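Local coordinates for beta-galactoside alpha-2,6-sialyltransferase (Photobacterium sp., PDB 2Z4T), which probably transfers sialic acid from a CMP-linked donor to the 6-position of galactose in acceptors such as lactose, at residues N347-S352 against M439-V444. Residues are numbered along the deposited sequence; the frame is centred on the assembly and turned at random.
With MG (magnesium ion), chain K.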
ATOM      1  N   ASN A 347      21.537 -14.049   8.098  1.00 46.71           N
ATOM      2  CA  ASN A 347      22.973 -14.231   8.383  1.00 47.00           C
ATOM      3  C   ASN A 347      23.352 -13.483   9.644  1.00 47.27           C
ATOM      4  O   ASN A 347      24.044 -14.035  10.498  1.00 47.78           O
ATOM      5  CB  ASN A 347      23.887 -13.745   7.249  1.00 46.78           C
ATOM      6  CG  ASN A 347      23.810 -14.606   6.011  1.00 47.29           C
ATOM      7  OD1 ASN A 347      23.457 -15.783   6.078  1.00 47.26           O
ATOM      8  ND2 ASN A 347      24.153 -14.020   4.865  1.00 46.05           N
ATOM      9  N   GLU A 348      22.919 -12.228   9.754  1.00 47.42           N
ATOM     10  CA  GLU A 348      23.279 -11.409  10.915  1.00 47.98           C
ATOM     11  C   GLU A 348      22.715 -11.941  12.227  1.00 48.29           C
ATOM     12  O   GLU A 348      23.420 -11.944  13.234  1.00 48.69           O
ATOM     13  CB  GLU A 348      22.911  -9.955  10.703  1.00 47.59           C
ATOM     14  CG  GLU A 348      23.852  -9.266   9.751  1.00 47.91           C
ATOM     15  CD  GLU A 348      23.196  -8.119   8.998  1.00 50.21           C
ATOM     16  OE1 GLU A 348      21.937  -7.985   9.028  1.00 46.46           O
ATOM     17  OE2 GLU A 348      23.961  -7.348   8.370  1.00 52.22           O
ATOM     18  N   TYR A 349      21.471 -12.421  12.207  1.00 48.72           N
ATOM     19  CA  TYR A 349      20.892 -13.129  13.351  1.00 49.27           C
ATOM     20  C   TYR A 349      21.725 -14.341  13.824  1.00 50.67           C
ATOM     21  O   TYR A 349      21.570 -14.755  14.980  1.00 51.12           O
ATOM     22  CB  TYR A 349      19.469 -13.635  13.031  1.00 48.25           C
ATOM     23  CG  TYR A 349      18.334 -12.624  13.067  1.00 47.36           C
ATOM     24  CD1 TYR A 349      18.493 -11.365  13.641  1.00 45.88           C
ATOM     25  CD2 TYR A 349      17.076 -12.945  12.531  1.00 47.46           C
ATOM     26  CE1 TYR A 349      17.444 -10.445  13.668  1.00 45.69           C
ATOM     27  CE2 TYR A 349      16.012 -12.026  12.559  1.00 44.27           C
ATOM     28  CZ  TYR A 349      16.208 -10.784  13.130  1.00 45.19           C
ATOM     29  OH  TYR A 349      15.183  -9.876  13.192  1.00 43.84           O
ATOM     30  N   ASN A 350      22.629 -14.862  12.973  1.00 51.77           N
ATOM     31  CA  ASN A 350      23.000 -16.296  13.001  1.00 52.83           C
ATOM     32  C   ASN A 350      24.171 -17.045  13.652  1.00 53.28           C
ATOM     33  O   ASN A 350      23.955 -18.243  13.888  1.00 54.81           O
ATOM     34  CB  ASN A 350      22.752 -16.976  11.643  1.00 53.23           C
ATOM     35  CG  ASN A 350      21.428 -17.731  11.609  1.00 54.76           C
ATOM     36  OD1 ASN A 350      20.960 -18.158  10.547  1.00 55.39           O
ATOM     37  ND2 ASN A 350      20.803 -17.875  12.778  1.00 55.64           N
ATOM     38  N   SER A 351      25.399 -16.582  13.911  1.00 52.77           N
ATOM     39  CA  SER A 351      26.173 -15.375  13.649  1.00 51.43           C
ATOM     40  C   SER A 351      26.755 -15.078  15.031  1.00 51.30           C
ATOM     41  O   SER A 351      27.968 -15.159  15.244  1.00 50.88           O
ATOM     42  CB  SER A 351      25.438 -14.180  13.142  1.00 51.13           C
ATOM     43  OG  SER A 351      26.394 -13.141  13.113  1.00 50.21           O
ATOM     44  N   SER A 352      25.863 -14.768  15.970  1.00 50.49           N
ATOM     45  CA  SER A 352      26.214 -14.724  17.373  1.00 49.99           C
ATOM     46  C   SER A 352      25.369 -15.726  18.178  1.00 49.78           C
ATOM     47  O   SER A 352      24.259 -16.078  17.790  1.00 49.67           O
ATOM     48  CB  SER A 352      26.090 -13.293  17.893  1.00 49.73           C
ATOM     49  OG  SER A 352      26.041 -13.245  19.295  1.00 48.98           O
ATOM     50  N   MET A 439      10.621 -12.949  10.264  1.00 40.34           N
ATOM     51  CA  MET A 439      11.972 -12.450  10.518  1.00 40.03           C
ATOM     52  C   MET A 439      11.958 -11.558  11.753  1.00 40.49           C
ATOM     53  O   MET A 439      12.801 -10.668  11.917  1.00 40.48           O
ATOM     54  CB  MET A 439      12.486 -11.651   9.315  1.00 39.86           C
ATOM     55  CG  MET A 439      12.964 -12.488   8.118  1.00 39.42           C
ATOM     56  SD  MET A 439      14.183 -13.740   8.593  1.00 40.29           S
ATOM     57  CE  MET A 439      15.636 -12.739   8.935  1.00 38.25           C
ATOM     58  N   LEU A 440      10.981 -11.789  12.620  1.00 40.51           N
ATOM     59  CA  LEU A 440      10.981 -11.149  13.918  1.00 40.38           C
ATOM     60  C   LEU A 440      12.127 -11.693  14.771  1.00 40.43           C
ATOM     61  O   LEU A 440      12.396 -12.895  14.785  1.00 39.92           O
ATOM     62  CB  LEU A 440       9.628 -11.357  14.603  1.00 40.48           C
ATOM     63  CG  LEU A 440       8.516 -10.300  14.436  1.00 39.65           C
ATOM     64  CD1 LEU A 440       8.786  -9.239  13.396  1.00 37.33           C
ATOM     65  CD2 LEU A 440       7.142 -10.965  14.262  1.00 39.05           C
ATOM     66  N   PRO A 441      12.800 -10.798  15.514  1.00 40.74           N
ATOM     67  CA  PRO A 441      13.893 -11.164  16.405  1.00 40.20           C
ATOM     68  C   PRO A 441      13.305 -11.821  17.653  1.00 40.44           C
ATOM     69  O   PRO A 441      12.087 -11.974  17.732  1.00 40.90           O
ATOM     70  CB  PRO A 441      14.472  -9.808  16.758  1.00 40.03           C
ATOM     71  CG  PRO A 441      13.263  -8.939  16.790  1.00 39.93           C
ATOM     72  CD  PRO A 441      12.521  -9.351  15.570  1.00 40.13           C
ATOM     73  N   ASP A 442      14.139 -12.178  18.625  1.00 40.21           N
ATOM     74  CA  ASP A 442      13.637 -12.682  19.908  1.00 41.00           C
ATOM     75  C   ASP A 442      12.984 -11.611  20.771  1.00 41.02           C
ATOM     76  O   ASP A 442      12.070 -11.912  21.530  1.00 41.45           O
ATOM     77  CB  ASP A 442      14.751 -13.340  20.711  1.00 40.91           C
ATOM     78  CG  ASP A 442      15.455 -14.386  19.923  1.00 42.46           C
ATOM     79  OD1 ASP A 442      14.813 -15.425  19.644  1.00 43.91           O
ATOM     80  OD2 ASP A 442      16.624 -14.147  19.547  1.00 42.72           O
ATOM     81  N   ALA A 443      13.460 -10.373  20.688  1.00 40.64           N
ATOM     82  CA  ALA A 443      12.856  -9.312  21.487  1.00 40.69           C
ATOM     83  C   ALA A 443      12.742  -8.045  20.685  1.00 40.21           C
ATOM     84  O   ALA A 443      13.661  -7.670  19.952  1.00 40.17           O
ATOM     85  CB  ALA A 443      13.653  -9.060  22.776  1.00 40.36           C
ATOM     86  N   VAL A 444      11.602  -7.395  20.821  1.00 40.12           N
ATOM     87  CA  VAL A 444      11.405  -6.076  20.234  1.00 40.12           C
ATOM     88  C   VAL A 444      10.876  -5.111  21.270  1.00 40.42           C
ATOM     89  O   VAL A 444       9.979  -5.444  22.044  1.00 40.71           O
ATOM     90  CB  VAL A 444      10.592  -6.089  18.881  1.00 40.34           C
ATOM     91  CG1 VAL A 444       9.910  -7.440  18.570  1.00 40.02           C
ATOM     92  CG2 VAL A 444       9.679  -4.883  18.709  1.00 38.97           C
TER
HETATM   93 MG    MG K5000      22.441 -14.090  17.197  1.00 39.83          MG
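The Y349 ring meets 439-444 end on: the M439 carbonyl oxygen lies at its edge, in the ring plane, while the CA of P441 and the carbonyl of L440 approach obliquely. F401, on strand 399-403, makes an edge-to-face ring contact with Y349. The phenol donates its hydrogen to the M439 carbonyl, OH to O 2.8 Å, with a C=O...O angle of 147° and the donor tilted 32° from the carbonyl plane. This bond ties the end of a buried ring to the backbone of the loop. The M439 side chain, bent at chi2 and chi3, crosses the ring obliquely, its CE 3.7 Å from Y349 CE2 and displaced from the ring plane to the side away from the P441 ring. P441 closes over the hydroxyl, with its CD 3.6 Å from Y349 OH. The contact joins the C-terminal end of helix 342-349 to the loop leading into strand 443-447, a strand of the parallel sheet in the C-terminal Rossmann-like domain of this GT-B fold. There 443-447 pairs with 356-360, and D442 OD2 accepts a hydrogen bond from N356 N. At its other end Y349 binds magnesium through its backbone O, 2.5 Å from the ion, in a site completed by S352, L354, N356 and D399.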